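Local structure of inorganic pyrophosphatase (Shewanella sp. AS-11, 6LL8) at residues V7-I11 with T78-D82; I35-G40 with P58-Y64; I71-I77 with L98-T102. The protein probably hydrolyses diphosphate to two phosphates with divalent metal ions, as a type II inorganic pyrophosphatase of the DHH family. All blocks are in the same frame, centred on the assembly; numbering follows the deposited sequence. Where two conformers were deposited one is given.

Contact 1: residues V7-I11 with T78-D82; sequences VGHKI and TQAPD. With MG (magnesium ion), chain C.
Thr78 and Lys10 meet through water 1 and along the lysine chain. The water donates to Thr78 O at 2.7 Å and accepts from Lys10 NZ, while the hydroxyl of Thr78 turns to the backbone O of Asp205. Gln79 comes next and gives the one direct backbone bond of the contact: its O takes the N-H of Lys10 at 2.9 Å, nearly straight at 168°, and lies 3.5 Å from His9 CA in a CA-H...O contact. The Gln79 side chain runs beside that of His9, pointing the same way, with amide and imidazole planes almost perpendicular (88°) and OE1 3.6 Å from His9 CB. His9 lies in the loop between strand 4-7 of the parallel DHH sheet and helix 14-29, and its NE2 binds a magnesium ion at 2.2 Å together with Asp13 and Asp73. On the far side of the ring, ND1 donates to Lys10 O, which lies almost in the ring plane, and more weakly to Ile11 O; the first bond, helped by the weak one, probably helps set the ring rotation that directs NE2 to the metal. Beyond Gln79, Ala80 O sits 3.4 Å from Lys10 CE, and water 2 bridges it to Lys10 NZ. Asp82 ends the segment with a salt bridge, its OD1 met by Lys10 NZ on the syn side at 2.6 Å. The lysine gets there because its chain is extended beyond CG (chi2 -174°), crossing the aspartate side chain at about a right angle.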
loop_
_atom_site.group_PDB
_atom_site.type_symbol
_atom_site.label_atom_id
_atom_site.label_comp_id
_atom_site.label_asym_id
_atom_site.label_seq_id
_atom_site.Cartn_x
_atom_site.Cartn_y
_atom_site.Cartn_z
ATOM N N VAL A 7 6.046 -8.389 -8.406
ATOM C CA VAL A 7 6.195 -6.931 -8.228
ATOM C C VAL A 7 4.874 -6.324 -7.758
ATOM O O VAL A 7 3.792 -6.606 -8.284
ATOM C CB VAL A 7 6.751 -6.281 -9.483
ATOM C CG1 VAL A 7 5.847 -6.451 -10.648
ATOM C CG2 VAL A 7 7.054 -4.818 -9.269
ATOM N N GLY A 8 5.020 -5.454 -6.778
ATOM C CA GLY A 8 3.901 -4.711 -6.204
ATOM C C GLY A 8 3.681 -3.375 -6.860
ATOM O O GLY A 8 4.133 -3.108 -7.963
ATOM N N HIS A 9 2.900 -2.541 -6.190
ATOM C CA HIS A 9 2.460 -1.294 -6.827
ATOM C C HIS A 9 3.593 -0.303 -7.011
ATOM O O HIS A 9 4.559 -0.270 -6.240
ATOM C CB HIS A 9 1.247 -0.671 -6.114
ATOM C CG HIS A 9 1.321 -0.464 -4.634
ATOM N ND1 HIS A 9 2.054 0.547 -4.031
ATOM C CD2 HIS A 9 0.688 -1.114 -3.627
ATOM C CE1 HIS A 9 1.855 0.445 -2.694
ATOM N NE2 HIS A 9 1.029 -0.558 -2.417
ATOM N N LYS A 10 3.393 0.600 -7.970
ATOM C CA LYS A 10 4.152 1.845 -8.035
ATOM C C LYS A 10 4.141 2.500 -6.662
ATOM O O LYS A 10 3.155 2.422 -5.947
ATOM C CB LYS A 10 3.549 2.770 -9.083
ATOM C CG LYS A 10 3.854 2.446 -10.532
ATOM C CD LYS A 10 3.348 3.493 -11.492
ATOM C CE LYS A 10 3.877 3.304 -12.891
ATOM N NZ LYS A 10 3.386 4.435 -13.722
ATOM N N ILE A 11 5.236 3.167 -6.345
ATOM C CA ILE A 11 5.402 3.793 -5.010
ATOM C C ILE A 11 5.183 2.699 -3.974
ATOM O O ILE A 11 4.219 2.657 -3.201
ATOM C CB ILE A 11 4.548 5.049 -4.805
ATOM C CG1 ILE A 11 4.831 6.018 -5.973
ATOM C CG2 ILE A 11 4.877 5.667 -3.446
ATOM C CD1 ILE A 11 4.132 7.310 -5.894
ATOM N N THR A 78 -3.126 1.929 -13.281
ATOM C CA THR A 78 -2.388 3.115 -12.816
ATOM C C THR A 78 -1.281 2.765 -11.825
ATOM O O THR A 78 -0.430 3.622 -11.560
ATOM C CB THR A 78 -3.320 4.143 -12.150
ATOM O OG1 THR A 78 -4.057 3.454 -11.131
ATOM C CG2 THR A 78 -4.223 4.871 -13.129
ATOM N N GLN A 79 -1.286 1.595 -11.242
ATOM C CA GLN A 79 -0.298 1.194 -10.228
ATOM C C GLN A 79 0.626 0.103 -10.756
ATOM O O GLN A 79 1.549 -0.288 -10.044
ATOM C CB GLN A 79 -1.012 0.746 -8.958
ATOM C CG GLN A 79 -1.788 1.892 -8.332
ATOM C CD GLN A 79 -2.578 1.433 -7.136
ATOM O OE1 GLN A 79 -2.066 0.598 -6.359
ATOM N NE2 GLN A 79 -3.718 2.118 -6.926
ATOM N N ALA A 80 0.389 -0.394 -11.965
ATOM C CA ALA A 80 1.185 -1.453 -12.592
ATOM C C ALA A 80 2.341 -0.843 -13.355
ATOM O O ALA A 80 2.377 0.357 -13.632
ATOM C CB ALA A 80 0.324 -2.219 -13.568
ATOM N N PRO A 81 3.312 -1.669 -13.790
ATOM C CA PRO A 81 4.312 -1.159 -14.725
ATOM C C PRO A 81 3.645 -0.495 -15.937
ATOM O O PRO A 81 2.617 -0.964 -16.395
ATOM C CB PRO A 81 5.088 -2.427 -15.112
ATOM C CG PRO A 81 4.902 -3.371 -13.932
ATOM C CD PRO A 81 3.482 -3.107 -13.480
ATOM N N ASP A 82 4.330 0.488 -16.494
ATOM C CA ASP A 82 3.745 1.253 -17.614
ATOM C C ASP A 82 3.488 0.338 -18.818
ATOM O O ASP A 82 2.528 0.570 -19.555
ATOM C CB ASP A 82 4.655 2.387 -18.015
ATOM C CG ASP A 82 4.703 3.531 -17.037
ATOM O OD1 ASP A 82 3.812 3.605 -16.176
ATOM O OD2 ASP A 82 5.585 4.390 -17.223
HETATM MG MG MG C . 0.518 -1.546 -0.500
HETATM O O HOH W 1 0.504 5.665 -13.128
HETATM O O HOH W 2 1.143 2.628 -14.562
#

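Contact 2: residues I35-G40 with P58-Y64; sequences IAARLG and PEYKTSY
Strand 34-38, helix 44-53 and strand 59-60 form a beta-alpha-beta unit, and this contact is where its two parallel strands pair at the edge of the six-stranded DHH sheet. Ala37 lies beside Glu59 and Arg38 beside Tyr60. Two backbone bonds tie the pair: Arg38 N donates to Glu59 O at 2.9 Å, and Arg38 O accepts the N-H of Lys61 at 3.0 Å in an almost straight bond (171°). Toward the start of the pairing the strands part slightly, and water 3 bridges from Ala36 O to Glu59 N.

Arg38 makes the largest single share of the contact. Its CG stands between the backbone N and the carbonyl carbon (chi1 62°), and the chain then extends to bring NE to Pro58 O at 2.8 Å. NH2 reaches the same carbonyl through water 4, and NH1 donates to Gly40 O, close to the guanidinium plane, and makes a salt bridge to Glu41. Tyr60 CB sits over the centre of one guanidinium face, 3.9 Å above it.

On the face that carries Ala37 and Glu59, Ala37 CB packs 3.4 Å from Tyr64 OH, at the edge of that ring. Leu39 CD2 reaches Tyr64 CE1 at 3.9 Å, and the phenol donates back within its own segment to Lys61 O, from above the carbonyl plane. Pro58 CB closes on Ala36 CB at 4.0 Å, against helix 14-29, where Ala36 meets Ala24 and Pro58 meets Ile17 and Ile21. With every guanidinium nitrogen engaged and one face covered by Tyr60 CB, the group is probably held in rotation, and the side chain probably reinforces a short edge strand that has few backbone bonds of its own.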
loop_
_atom_site.group_PDB
_atom_site.type_symbol
_atom_site.label_atom_id
_atom_site.label_comp_id
_atom_site.label_asym_id
_atom_site.label_seq_id
_atom_site.Cartn_x
_atom_site.Cartn_y
_atom_site.Cartn_z
ATOM N N ILE A 35 11.779 -13.905 -9.565
ATOM C CA ILE A 35 12.641 -12.788 -9.121
ATOM C C ILE A 35 11.716 -11.743 -8.503
ATOM O O ILE A 35 10.783 -11.283 -9.156
ATOM C CB ILE A 35 13.438 -12.192 -10.287
ATOM C CG1 ILE A 35 14.365 -13.238 -10.898
ATOM C CG2 ILE A 35 14.206 -10.963 -9.830
ATOM C CD1 ILE A 35 14.914 -12.848 -12.234
ATOM N N ALA A 36 12.014 -11.306 -7.286
ATOM C CA ALA A 36 11.330 -10.165 -6.658
ATOM C C ALA A 36 11.804 -8.858 -7.269
ATOM O O ALA A 36 13.015 -8.671 -7.494
ATOM C CB ALA A 36 11.559 -10.148 -5.183
ATOM N N ALA A 37 10.903 -7.939 -7.524
ATOM C CA ALA A 37 11.266 -6.648 -8.091
ATOM C C ALA A 37 10.470 -5.540 -7.419
ATOM O O ALA A 37 9.510 -5.789 -6.672
ATOM C CB ALA A 37 11.097 -6.644 -9.584
ATOM N N ARG A 38 10.858 -4.317 -7.724
ATOM C CA ARG A 38 10.195 -3.115 -7.222
ATOM C C ARG A 38 10.154 -2.041 -8.311
ATOM O O ARG A 38 11.081 -1.947 -9.121
ATOM C CB ARG A 38 10.860 -2.565 -5.972
ATOM C CG ARG A 38 12.304 -2.126 -6.152
ATOM C CD ARG A 38 12.964 -1.802 -4.825
ATOM N NE ARG A 38 14.397 -1.648 -4.979
ATOM C CZ ARG A 38 15.061 -0.525 -5.180
ATOM N NH1 ARG A 38 14.452 0.637 -5.221
ATOM N NH2 ARG A 38 16.374 -0.585 -5.290
ATOM N N LEU A 39 9.130 -1.211 -8.253
ATOM C CA LEU A 39 8.901 -0.109 -9.215
ATOM C C LEU A 39 9.362 1.236 -8.685
ATOM O O LEU A 39 9.171 2.223 -9.382
ATOM C CB LEU A 39 7.427 -0.038 -9.540
ATOM C CG LEU A 39 6.894 -1.147 -10.417
ATOM C CD1 LEU A 39 5.365 -1.172 -10.490
ATOM C CD2 LEU A 39 7.462 -1.033 -11.823
ATOM N N GLY A 40 9.919 1.294 -7.496
ATOM C CA GLY A 40 10.359 2.558 -6.910
ATOM C C GLY A 40 11.300 2.309 -5.768
ATOM O O GLY A 40 11.598 1.168 -5.431
ATOM N N PRO A 58 14.741 -5.511 -3.292
ATOM C CA PRO A 58 14.594 -6.223 -4.546
ATOM C C PRO A 58 15.103 -5.404 -5.733
ATOM O O PRO A 58 15.232 -4.219 -5.658
ATOM C CB PRO A 58 13.089 -6.449 -4.661
ATOM C CG PRO A 58 12.500 -6.268 -3.323
ATOM C CD PRO A 58 13.463 -5.396 -2.565
ATOM N N GLU A 59 15.310 -6.094 -6.843
ATOM C CA GLU A 59 15.740 -5.443 -8.093
ATOM C C GLU A 59 14.788 -4.319 -8.476
ATOM O O GLU A 59 13.576 -4.529 -8.600
ATOM C CB GLU A 59 15.751 -6.521 -9.180
ATOM C CG GLU A 59 16.172 -5.966 -10.538
ATOM C CD GLU A 59 16.176 -6.993 -11.655
ATOM O OE1 GLU A 59 16.260 -8.189 -11.372
ATOM O OE2 GLU A 59 16.153 -6.534 -12.809
ATOM N N TYR A 60 15.345 -3.166 -8.766
ATOM C CA TYR A 60 14.571 -2.034 -9.308
ATOM C C TYR A 60 14.418 -2.239 -10.805
ATOM O O TYR A 60 15.418 -2.324 -11.523
ATOM C CB TYR A 60 15.269 -0.701 -9.071
ATOM C CG TYR A 60 14.640 0.471 -9.774
ATOM C CD1 TYR A 60 13.453 1.011 -9.312
ATOM C CD2 TYR A 60 15.255 1.087 -10.851
ATOM C CE1 TYR A 60 12.871 2.102 -9.928
ATOM C CE2 TYR A 60 14.693 2.189 -11.469
ATOM C CZ TYR A 60 13.492 2.692 -11.008
ATOM O OH TYR A 60 12.932 3.784 -11.599
ATOM N N LYS A 61 13.197 -2.362 -11.268
ATOM C CA LYS A 61 12.914 -2.706 -12.659
ATOM C C LYS A 61 11.606 -2.059 -13.044
ATOM O O LYS A 61 10.627 -2.196 -12.303
ATOM C CB LYS A 61 12.855 -4.218 -12.842
ATOM C CG LYS A 61 12.552 -4.666 -14.256
ATOM C CD LYS A 61 12.698 -6.141 -14.445
ATOM C CE LYS A 61 12.334 -6.631 -15.829
ATOM N NZ LYS A 61 13.136 -5.986 -16.884
ATOM N N THR A 62 11.592 -1.335 -14.159
ATOM C CA THR A 62 10.389 -0.579 -14.566
ATOM C C THR A 62 9.779 -1.098 -15.871
ATOM O O THR A 62 8.591 -0.779 -16.102
ATOM C CB THR A 62 10.665 0.913 -14.591
ATOM O OG1 THR A 62 11.762 1.172 -15.445
ATOM C CG2 THR A 62 10.945 1.429 -13.206
ATOM N N SER A 63 10.506 -1.813 -16.700
ATOM C CA SER A 63 9.937 -2.328 -17.963
ATOM C C SER A 63 9.834 -3.842 -17.896
ATOM O O SER A 63 10.793 -4.544 -17.543
ATOM C CB SER A 63 10.675 -1.875 -19.153
ATOM O OG SER A 63 10.353 -2.705 -20.249
ATOM N N TYR A 64 8.654 -4.303 -18.234
ATOM C CA TYR A 64 8.316 -5.731 -18.118
ATOM C C TYR A 64 7.732 -6.286 -19.409
ATOM O O TYR A 64 7.296 -7.438 -19.427
ATOM C CB TYR A 64 7.313 -5.966 -16.980
ATOM C CG TYR A 64 7.912 -5.659 -15.642
ATOM C CD1 TYR A 64 7.993 -4.358 -15.208
ATOM C CD2 TYR A 64 8.430 -6.651 -14.823
ATOM C CE1 TYR A 64 8.554 -4.039 -13.997
ATOM C CE2 TYR A 64 8.987 -6.343 -13.595
ATOM C CZ TYR A 64 9.036 -5.036 -13.168
ATOM O OH TYR A 64 9.600 -4.723 -11.962
HETATM O O HOH W 3 15.496 -9.080 -6.578
HETATM O O HOH W 4 17.962 -3.051 -5.111
HETATM O O HOH W 5 10.688 4.642 -10.526
#

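Contact 3: residues I71-I77 with L98-T102; sequences IVDHSEI and LGDLT. With CA (calcium ion), chain H; MG (magnesium ion), chain C; MG (magnesium ion), chain D; 2PN (imidodiphosphoric acid), chain I.
Leu101 lays its side chain along the backbone of Ser75 and Glu76: CD1 is 3.6 Å from Ser75 C, and CD2, the other branch, reaches Ile77 CG1 at 4.0 Å. CD1 also comes within 4.2 Å of His74 CE1, the leucine and imidazole side chains crossing at about a right angle. Ser75 holds the opposite loop at two points. Its O takes the N-H of Leu101 at 3.2 Å, the donor standing above the carbonyl plane, and its OG takes the N-H of Gly99 at 2.9 Å in a nearly straight bond (170°). Chi1 at 58° sets OG between the backbone N and the carbonyl carbon, which puts it at Gly99 N. A third bond comes from Asp100, whose OD1 accepts Ile77 N nearly along the C-O axis, while its carboxylate rests against the CG1 and CD1 of that isoleucine. Glu76 bends at chi2 to bring OE2 within 3.3 Å of Gly99 CA, and OE2 is salt-bridged to Lys97, which probably eases the closeness of the Glu76 and Asp100 carboxylates. His74 ND1 accepts the N-H of Glu76, a bond within the segment that probably steadies the chain after strand 68-72. Gly99 O and Leu101 O both bind a calcium ion at 2.7 Å. At the other end of 71-77, Asp73 bridges two magnesium ions, OD2 to one and OD1 to the other, and both metals also hold oxygens of imidodiphosphate. Such a bridging aspartate at the C-terminal end of a parallel strand belongs to the metal centre of the family II pyrophosphatases of the DHH family.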
loop_
_atom_site.group_PDB
_atom_site.type_symbol
_atom_site.label_atom_id
_atom_site.label_comp_id
_atom_site.label_asym_id
_atom_site.label_seq_id
_atom_site.Cartn_x
_atom_site.Cartn_y
_atom_site.Cartn_z
ATOM N N ILE A 71 1.659 -10.047 -10.012
ATOM C CA ILE A 71 1.310 -8.751 -9.410
ATOM C C ILE A 71 1.004 -8.974 -7.929
ATOM O O ILE A 71 0.282 -9.893 -7.575
ATOM C CB ILE A 71 0.107 -8.145 -10.135
ATOM C CG1 ILE A 71 0.400 -7.859 -11.609
ATOM C CG2 ILE A 71 -0.443 -6.922 -9.404
ATOM C CD1 ILE A 71 1.291 -6.703 -11.881
ATOM N N VAL A 72 1.481 -8.065 -7.091
ATOM C CA VAL A 72 1.223 -8.064 -5.634
ATOM C C VAL A 72 0.559 -6.745 -5.265
ATOM O O VAL A 72 1.032 -5.678 -5.642
ATOM C CB VAL A 72 2.546 -8.262 -4.874
ATOM C CG1 VAL A 72 2.337 -8.292 -3.377
ATOM C CG2 VAL A 72 3.271 -9.509 -5.328
ATOM N N ASP A 73 -0.482 -6.830 -4.442
ATOM C CA ASP A 73 -0.945 -5.683 -3.633
ATOM C C ASP A 73 -1.633 -4.597 -4.464
ATOM O O ASP A 73 -1.762 -3.477 -3.953
ATOM C CB ASP A 73 0.190 -5.142 -2.777
ATOM C CG ASP A 73 -0.125 -4.174 -1.682
ATOM O OD1 ASP A 73 -1.128 -4.376 -0.934
ATOM O OD2 ASP A 73 0.685 -3.248 -1.536
ATOM N N HIS A 74 -2.142 -4.917 -5.638
ATOM C CA HIS A 74 -3.070 -4.060 -6.399
ATOM C C HIS A 74 -3.624 -4.841 -7.579
ATOM O O HIS A 74 -3.071 -5.890 -7.915
ATOM C CB HIS A 74 -2.378 -2.784 -6.892
ATOM C CG HIS A 74 -1.476 -3.012 -8.035
ATOM N ND1 HIS A 74 -1.884 -2.765 -9.338
ATOM C CD2 HIS A 74 -0.207 -3.452 -8.051
ATOM C CE1 HIS A 74 -0.839 -3.089 -10.103
ATOM N NE2 HIS A 74 0.210 -3.484 -9.379
ATOM N N SER A 75 -4.601 -4.263 -8.278
ATOM C CA SER A 75 -5.002 -4.791 -9.586
ATOM C C SER A 75 -5.367 -3.664 -10.551
ATOM O O SER A 75 -6.340 -3.794 -11.311
ATOM C CB SER A 75 -6.075 -5.833 -9.476
ATOM O OG SER A 75 -7.245 -5.347 -8.834
ATOM N N GLU A 76 -4.556 -2.606 -10.557
ATOM C CA GLU A 76 -4.854 -1.360 -11.287
ATOM C C GLU A 76 -3.844 -1.079 -12.387
ATOM O O GLU A 76 -2.636 -1.131 -12.148
ATOM C CB GLU A 76 -4.768 -0.160 -10.331
ATOM C CG GLU A 76 -5.694 -0.228 -9.136
ATOM C CD GLU A 76 -7.178 -0.146 -9.415
ATOM O OE1 GLU A 76 -7.582 0.492 -10.383
ATOM O OE2 GLU A 76 -7.924 -0.755 -8.645
ATOM N N ILE A 77 -4.337 -0.630 -13.544
ATOM C CA ILE A 77 -3.443 -0.123 -14.598
ATOM C C ILE A 77 -2.569 0.994 -14.044
ATOM O O ILE A 77 -1.364 1.014 -14.313
ATOM C CB ILE A 77 -4.239 0.337 -15.822
ATOM C CG1 ILE A 77 -4.842 -0.875 -16.516
ATOM C CG2 ILE A 77 -3.411 1.157 -16.797
ATOM C CD1 ILE A 77 -5.831 -0.498 -17.616
ATOM N N LEU A 98 -11.260 -4.918 -7.161
ATOM C CA LEU A 98 -10.853 -5.401 -8.485
ATOM C C LEU A 98 -10.741 -4.210 -9.427
ATOM O O LEU A 98 -11.731 -3.545 -9.713
ATOM C CB LEU A 98 -11.852 -6.415 -9.009
ATOM C CG LEU A 98 -11.494 -7.048 -10.341
ATOM C CD1 LEU A 98 -10.150 -7.766 -10.272
ATOM C CD2 LEU A 98 -12.581 -7.993 -10.789
ATOM N N GLY A 99 -9.523 -3.951 -9.862
ATOM C CA GLY A 99 -9.228 -2.855 -10.768
ATOM C C GLY A 99 -9.282 -3.265 -12.204
ATOM O O GLY A 99 -9.805 -4.318 -12.583
ATOM N N ASP A 100 -8.722 -2.393 -13.050
ATOM C CA ASP A 100 -8.890 -2.482 -14.509
ATOM C C ASP A 100 -7.748 -3.212 -15.200
ATOM O O ASP A 100 -7.745 -3.247 -16.429
ATOM C CB ASP A 100 -9.170 -1.106 -15.080
ATOM C CG ASP A 100 -8.123 -0.057 -14.818
ATOM O OD1 ASP A 100 -7.197 -0.296 -14.047
ATOM O OD2 ASP A 100 -8.324 1.070 -15.407
ATOM N N LEU A 101 -6.867 -3.899 -14.465
ATOM C CA LEU A 101 -6.034 -4.893 -15.134
ATOM C C LEU A 101 -6.918 -5.953 -15.787
ATOM O O LEU A 101 -8.020 -6.292 -15.291
ATOM C CB LEU A 101 -5.041 -5.555 -14.180
ATOM C CG LEU A 101 -3.921 -4.665 -13.669
ATOM C CD1 LEU A 101 -3.059 -5.441 -12.706
ATOM C CD2 LEU A 101 -3.097 -4.068 -14.795
ATOM N N THR A 102 -6.407 -6.476 -16.892
ATOM C CA THR A 102 -6.994 -7.575 -17.656
ATOM C C THR A 102 -5.871 -8.441 -18.187
ATOM O O THR A 102 -4.723 -7.997 -18.272
ATOM C CB THR A 102 -7.845 -7.058 -18.813
ATOM O OG1 THR A 102 -7.010 -6.303 -19.677
ATOM C CG2 THR A 102 -9.052 -6.251 -18.396
HETATM CA CA CA H . -10.615 -6.100 -14.453
HETATM MG MG MG C . 0.518 -1.546 -0.500
HETATM MG MG MG D . -1.346 -3.955 1.163
HETATM P P1 2PN I . -2.196 -0.908 0.876
HETATM O O1 2PN I . -1.319 -0.846 -0.372
HETATM O O2 2PN I . -1.560 -0.225 2.058
HETATM O O3 2PN I . -2.605 -2.337 1.182
HETATM N N1 2PN I . -3.581 -0.096 0.516
HETATM P P2 2PN I . -4.251 1.335 0.992
HETATM O O4 2PN I . -4.581 2.052 -0.314
HETATM O O5 2PN I . -3.217 2.102 1.789
HETATM O O6 2PN I . -5.490 1.016 1.792
#

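All three contacts belong to the parallel DHH sheet and the loops leaving it. Contact 2 pairs strands at the sheet's edge and is held by backbone bonds and an arginine; contacts 1 and 3 join loops beyond the strand ends and share a magnesium ion through His9 and Asp73. Val7 O probably accepts from Val72 N, joining contacts 1 and 3, and His74 packs on Gln79. Contact 2 touches contact 1 through Leu39 and Tyr64 but stays about 6 Å from contact 3 at the nearest atoms. Each is partly buried: the magnesium ligands His9 and Asp73 lie inside, while the calcium-binding loop at Gly99, the Lys10-Asp82 salt bridge, Tyr60 and Ile77 lie nearer the surface.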